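Local coordinates for TfuA domain-containing protein (Methanosarcina acetivorans, PDB 6XP8) that takes part in peptide backbone thioamidation, probably working together with a YcaO enzyme, at residues V57-L63 with R82-L86; A1-F6 with F36-K42. Residues are numbered along the deposited sequence.

Contact 1: V57-L63 with R82-L86; sequences VGHREIL and RASEL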
loop_
_atom_site.group_PDB
_atom_site.type_symbol
_atom_site.label_atom_id
_atom_site.label_comp_id
_atom_site.label_asym_id
_atom_site.label_seq_id
_atom_site.Cartn_x
_atom_site.Cartn_y
_atom_site.Cartn_z
ATOM N N VAL A 57 10.525 -4.472 8.775
ATOM C CA VAL A 57 10.063 -5.658 9.512
ATOM C C VAL A 57 10.648 -6.925 8.870
ATOM O O VAL A 57 10.591 -7.085 7.654
ATOM C CB VAL A 57 8.507 -5.702 9.638
ATOM C CG1 VAL A 57 7.807 -5.809 8.284
ATOM C CG2 VAL A 57 8.063 -6.815 10.582
ATOM N N GLY A 58 11.236 -7.794 9.689
ATOM C CA GLY A 58 11.949 -8.967 9.175
ATOM C C GLY A 58 11.089 -10.215 9.138
ATOM O O GLY A 58 10.115 -10.321 9.894
ATOM N N HIS A 59 11.450 -11.150 8.252
ATOM C CA HIS A 59 10.782 -12.460 8.175
ATOM C C HIS A 59 10.807 -13.185 9.519
ATOM O O HIS A 59 9.798 -13.759 9.929
ATOM C CB HIS A 59 11.401 -13.362 7.093
ATOM C CG HIS A 59 11.196 -12.876 5.690
ATOM N ND1 HIS A 59 11.748 -13.518 4.602
ATOM C CD2 HIS A 59 10.512 -11.816 5.193
ATOM C CE1 HIS A 59 11.411 -12.877 3.497
ATOM N NE2 HIS A 59 10.664 -11.839 3.828
ATOM N N ARG A 60 11.963 -13.151 10.189
ATOM C CA ARG A 60 12.149 -13.755 11.518
ATOM C C ARG A 60 11.091 -13.294 12.537
ATOM O O ARG A 60 10.550 -14.109 13.292
ATOM C CB ARG A 60 13.597 -13.511 12.006
ATOM C CG ARG A 60 13.842 -13.499 13.514
ATOM C CD ARG A 60 14.011 -14.891 14.115
ATOM N NE ARG A 60 13.727 -14.885 15.555
ATOM C CZ ARG A 60 13.351 -15.942 16.277
ATOM N NH1 ARG A 60 13.198 -17.141 15.722
ATOM N NH2 ARG A 60 13.122 -15.793 17.574
ATOM N N GLU A 61 10.790 -11.994 12.524
ATOM C CA GLU A 61 9.804 -11.390 13.424
ATOM C C GLU A 61 8.387 -11.893 13.167
ATOM O O GLU A 61 7.648 -12.182 14.111
ATOM C CB GLU A 61 9.801 -9.878 13.262
ATOM C CG GLU A 61 11.130 -9.199 13.514
ATOM C CD GLU A 61 11.012 -7.711 13.324
ATOM O OE1 GLU A 61 10.112 -7.114 13.947
ATOM O OE2 GLU A 61 11.807 -7.150 12.552
ATOM N N ILE A 62 8.020 -11.970 11.886
ATOM C CA ILE A 62 6.696 -12.438 11.474
ATOM C C ILE A 62 6.560 -13.924 11.827
ATOM O O ILE A 62 5.561 -14.325 12.432
ATOM C CB ILE A 62 6.408 -12.129 9.979
ATOM C CG1 ILE A 62 6.230 -10.611 9.793
ATOM C CG2 ILE A 62 5.171 -12.878 9.477
ATOM C CD1 ILE A 62 6.543 -10.093 8.403
ATOM N N LEU A 63 7.582 -14.711 11.487
ATOM C CA LEU A 63 7.610 -16.141 11.817
ATOM C C LEU A 63 7.520 -16.426 13.316
ATOM O O LEU A 63 6.849 -17.386 13.715
ATOM C CB LEU A 63 8.835 -16.831 11.203
ATOM C CG LEU A 63 8.879 -16.947 9.672
ATOM C CD1 LEU A 63 10.251 -17.420 9.209
ATOM C CD2 LEU A 63 7.784 -17.852 9.128
ATOM N N ARG A 82 5.284 -8.626 2.255
ATOM C CA ARG A 82 5.614 -9.695 3.204
ATOM C C ARG A 82 4.688 -10.910 3.099
ATOM O O ARG A 82 5.156 -12.053 3.190
ATOM C CB ARG A 82 5.660 -9.171 4.645
ATOM C CG ARG A 82 6.847 -8.270 4.948
ATOM C CD ARG A 82 8.162 -9.024 5.082
ATOM N NE ARG A 82 9.237 -8.076 5.359
ATOM C CZ ARG A 82 10.043 -7.539 4.447
ATOM N NH1 ARG A 82 9.949 -7.869 3.160
ATOM N NH2 ARG A 82 10.961 -6.662 4.830
ATOM N N ALA A 83 3.393 -10.677 2.878
ATOM C CA ALA A 83 2.458 -11.792 2.719
ATOM C C ALA A 83 2.790 -12.627 1.478
ATOM O O ALA A 83 2.684 -13.853 1.513
ATOM C CB ALA A 83 1.018 -11.320 2.700
ATOM N N SER A 84 3.243 -11.967 0.408
ATOM C CA SER A 84 3.669 -12.676 -0.803
ATOM C C SER A 84 4.911 -13.544 -0.567
ATOM O O SER A 84 5.112 -14.552 -1.254
ATOM C CB SER A 84 3.901 -11.702 -1.962
ATOM O OG SER A 84 5.144 -11.031 -1.854
ATOM N N GLU A 85 5.727 -13.142 0.407
ATOM C CA GLU A 85 6.948 -13.867 0.770
ATOM C C GLU A 85 6.714 -14.952 1.814
ATOM O O GLU A 85 7.486 -15.916 1.885
ATOM C CB GLU A 85 8.026 -12.897 1.273
ATOM C CG GLU A 85 8.465 -11.860 0.249
ATOM C CD GLU A 85 9.123 -10.629 0.857
ATOM O OE1 GLU A 85 9.059 -10.431 2.089
ATOM O OE2 GLU A 85 9.708 -9.839 0.086
ATOM N N LEU A 86 5.663 -14.797 2.625
ATOM C CA LEU A 86 5.469 -15.653 3.801
ATOM C C LEU A 86 4.112 -16.366 3.890
ATOM O O LEU A 86 3.800 -16.960 4.932
ATOM C CB LEU A 86 5.753 -14.859 5.092
ATOM C CG LEU A 86 7.161 -14.278 5.288
ATOM C CD1 LEU A 86 7.148 -13.160 6.317
ATOM C CD2 LEU A 86 8.176 -15.351 5.670
#

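Contact 2: A1-F6 with F36-K42; sequences ARAVIF and FVQQGYK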
loop_
_atom_site.group_PDB
_atom_site.type_symbol
_atom_site.label_atom_id
_atom_site.label_comp_id
_atom_site.label_asym_id
_atom_site.label_seq_id
_atom_site.Cartn_x
_atom_site.Cartn_y
_atom_site.Cartn_z
ATOM N N ALA A 1 -9.782 -11.470 22.783
ATOM C CA ALA A 1 -8.796 -11.333 21.670
ATOM C C ALA A 1 -8.594 -9.861 21.310
ATOM O O ALA A 1 -9.563 -9.122 21.120
ATOM C CB ALA A 1 -9.245 -12.135 20.457
ATOM N N ARG A 2 -7.328 -9.449 21.239
ATOM C CA ARG A 2 -6.954 -8.070 20.914
ATOM C C ARG A 2 -6.169 -8.020 19.604
ATOM O O ARG A 2 -5.320 -8.883 19.343
ATOM C CB ARG A 2 -6.116 -7.450 22.041
ATOM C CG ARG A 2 -6.831 -7.280 23.377
ATOM C CD ARG A 2 -7.292 -5.848 23.620
ATOM N NE ARG A 2 -8.692 -5.632 23.247
ATOM C CZ ARG A 2 -9.121 -4.772 22.322
ATOM N NH1 ARG A 2 -8.269 -4.007 21.644
ATOM N NH2 ARG A 2 -10.421 -4.671 22.074
ATOM N N ALA A 3 -6.466 -7.006 18.792
ATOM C CA ALA A 3 -5.755 -6.773 17.532
ATOM C C ALA A 3 -4.893 -5.519 17.564
ATOM O O ALA A 3 -5.273 -4.504 18.154
ATOM C CB ALA A 3 -6.727 -6.703 16.369
ATOM N N VAL A 4 -3.733 -5.615 16.920
ATOM C CA VAL A 4 -2.851 -4.475 16.668
ATOM C C VAL A 4 -2.657 -4.319 15.150
ATOM O O VAL A 4 -2.415 -5.302 14.446
ATOM C CB VAL A 4 -1.519 -4.573 17.475
ATOM C CG1 VAL A 4 -0.737 -5.843 17.149
ATOM C CG2 VAL A 4 -0.657 -3.333 17.286
ATOM N N ILE A 5 -2.813 -3.087 14.659
ATOM C CA ILE A 5 -2.709 -2.784 13.219
ATOM C C ILE A 5 -1.664 -1.708 12.965
ATOM O O ILE A 5 -1.719 -0.625 13.551
ATOM C CB ILE A 5 -4.063 -2.315 12.611
ATOM C CG1 ILE A 5 -5.220 -3.258 12.971
ATOM C CG2 ILE A 5 -3.954 -2.082 11.103
ATOM C CD1 ILE A 5 -5.137 -4.637 12.360
ATOM N N PHE A 6 -0.719 -2.009 12.078
ATOM C CA PHE A 6 0.312 -1.053 11.694
ATOM C C PHE A 6 -0.091 -0.391 10.387
ATOM O O PHE A 6 -0.068 -1.030 9.330
ATOM C CB PHE A 6 1.671 -1.749 11.581
ATOM C CG PHE A 6 2.119 -2.399 12.862
ATOM C CD1 PHE A 6 2.853 -1.674 13.802
ATOM C CD2 PHE A 6 1.799 -3.729 13.139
ATOM C CE1 PHE A 6 3.263 -2.265 14.994
ATOM C CE2 PHE A 6 2.196 -4.320 14.336
ATOM C CZ PHE A 6 2.937 -3.588 15.260
ATOM N N PHE A 36 4.095 -6.730 21.052
ATOM C CA PHE A 36 2.664 -7.026 21.044
ATOM C C PHE A 36 2.361 -8.513 21.211
ATOM O O PHE A 36 1.382 -8.875 21.868
ATOM C CB PHE A 36 2.001 -6.419 19.804
ATOM C CG PHE A 36 2.104 -4.922 19.763
ATOM C CD1 PHE A 36 1.247 -4.128 20.537
ATOM C CD2 PHE A 36 3.097 -4.301 19.003
ATOM C CE1 PHE A 36 1.360 -2.743 20.525
ATOM C CE2 PHE A 36 3.214 -2.914 18.988
ATOM C CZ PHE A 36 2.348 -2.138 19.751
ATOM N N VAL A 37 3.220 -9.359 20.642
ATOM C CA VAL A 37 3.184 -10.814 20.875
ATOM C C VAL A 37 3.303 -11.114 22.377
ATOM O O VAL A 37 2.518 -11.903 22.915
ATOM C CB VAL A 37 4.277 -11.559 20.059
ATOM C CG1 VAL A 37 4.309 -13.056 20.372
ATOM C CG2 VAL A 37 4.067 -11.346 18.565
ATOM N N GLN A 38 4.256 -10.457 23.044
ATOM C CA GLN A 38 4.496 -10.663 24.480
ATOM C C GLN A 38 3.411 -10.063 25.377
ATOM O O GLN A 38 3.216 -10.524 26.504
ATOM C CB GLN A 38 5.890 -10.165 24.897
ATOM C CG GLN A 38 7.063 -10.946 24.304
ATOM C CD GLN A 38 7.065 -12.432 24.644
ATOM O OE1 GLN A 38 6.802 -12.832 25.780
ATOM N NE2 GLN A 38 7.386 -13.257 23.655
ATOM N N GLN A 39 2.703 -9.053 24.871
ATOM C CA GLN A 39 1.559 -8.449 25.569
ATOM C C GLN A 39 0.276 -9.288 25.453
ATOM O O GLN A 39 -0.737 -8.969 26.084
ATOM C CB GLN A 39 1.312 -7.017 25.073
ATOM C CG GLN A 39 2.241 -5.967 25.673
ATOM C CD GLN A 39 1.974 -4.553 25.175
ATOM O OE1 GLN A 39 1.018 -4.296 24.441
ATOM N NE2 GLN A 39 2.826 -3.620 25.581
ATOM N N GLY A 40 0.330 -10.352 24.648
ATOM C CA GLY A 40 -0.786 -11.289 24.491
ATOM C C GLY A 40 -1.759 -11.021 23.353
ATOM O O GLY A 40 -2.852 -11.593 23.334
ATOM N N TYR A 41 -1.378 -10.161 22.404
ATOM C CA TYR A 41 -2.224 -9.869 21.229
ATOM C C TYR A 41 -2.420 -11.118 20.362
ATOM O O TYR A 41 -1.505 -11.937 20.213
ATOM C CB TYR A 41 -1.663 -8.700 20.399
ATOM C CG TYR A 41 -1.937 -7.318 20.970
ATOM C CD1 TYR A 41 -1.199 -6.826 22.058
ATOM C CD2 TYR A 41 -2.923 -6.493 20.416
ATOM C CE1 TYR A 41 -1.449 -5.566 22.584
ATOM C CE2 TYR A 41 -3.176 -5.227 20.933
ATOM C CZ TYR A 41 -2.432 -4.769 22.018
ATOM O OH TYR A 41 -2.667 -3.520 22.538
ATOM N N LYS A 42 -3.623 -11.257 19.802
ATOM C CA LYS A 42 -4.004 -12.473 19.078
ATOM C C LYS A 42 -3.930 -12.346 17.559
ATOM O O LYS A 42 -3.728 -13.343 16.865
ATOM C CB LYS A 42 -5.395 -12.960 19.509
ATOM C CG LYS A 42 -5.454 -13.571 20.907
ATOM C CD LYS A 42 -4.689 -14.890 20.997
ATOM C CE LYS A 42 -4.265 -15.183 22.428
ATOM N NZ LYS A 42 -3.489 -16.453 22.513
HETATM O O HOH W 1 -5.434 -10.809 22.897
#

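Contact 1: V57-L63 with R82-L86
The short axes of 59-63 and 82-86 pass 11.3 Å apart at 73°, a steep crossing of two consecutive helices in a parallel beta-alpha-beta fold. The backbones come nearest at H59 and L86, whose CA atoms lie 7.6 Å apart. G58 is the N-cap of the first helix; E61 OE2 accepts a hydrogen bond from G58 N at 3.0 Å, as an N3 glutamate can. L86 is the apolar centre: its CD1 lies 3.7 Å from I62 CG2, while its CD2 sits over the face of the H59 ring, 4.2 Å from the centroid, in a CH-pi contact. A leucine is compact and branched enough to serve both neighbours. I62 also packs on L33 of helix 33-38. R82 is long enough to reach the loop before the first helix, where NE and NH2 both donate to V57 O, at 2.8 and 2.9 Å. E85 OE1 likewise has two donors, H59 NE2 at 2.8 Å and, in a salt bridge, R82 NH1 at 2.9 Å.

Contact 2: A1-F6 with F36-K42
F36 faces the strand from the last turn of helix 33-38. V4 CG2 lies almost directly above its ring, 3.8 Å from the centroid, a CH-pi contact that suits a flat aromatic beside a beta-branched strand residue. F6, two residues along the strand from V4, presents its edge to the F36 ring in an offset edge-to-face pair, with centroids 5.7 Å apart and planes at 77°. V37 turns away from 1-6 and packs on I44 of the neighbouring strand. The helix then stops in a Schellman motif: Y41 N donates to F36 O at 3.1 Å and G40 N to V37 O at 3.2 Å. G40 has a phi of 93°, where a CB would jam against the preceding carbonyl oxygen, so glycine fits. Its O is linked to R2 N through one water, 2.7 Å from G40 O and 2.9 Å from R2 N. Y41 lays its ring along R2 to V4, with CD2 3.7 Å from R2 CB and 3.8 Å from V4 CB, and its hydroxyl is hydrogen-bonded to N23. At K42 direct backbone pairing begins: K42 N donates to R2 O at 3.0 Å, just ahead of the bonds V4 makes with V43 and G45. Helix 33-38 thus covers strand 3-6 on its way from strand 23-25 to strand 43-46, the beta-alpha-beta crossover that passes over the first strand in a 2-1-3-4-5, flavodoxin-like parallel sheet.

From the N terminus, strand 3-6 is laid down first, and contact 2 closes a loop when helix 33-38 and the turn after it return to that strand. The chain then runs through strand 43-46 before contact 1 opens at V57 and closes at 82-86, spanning strand 71-74. The two loops therefore follow in series, neither nesting nor crossing. Contact 2 joins a helix to the sheet, whereas contact 1 joins two later helices to each other. Their centres are 16 Å apart and their nearest atoms about 6 Å, without touching; helix 33-38 relates them, since its F36 belongs to contact 2 and its L33 packs on V57 and I62 of contact 1.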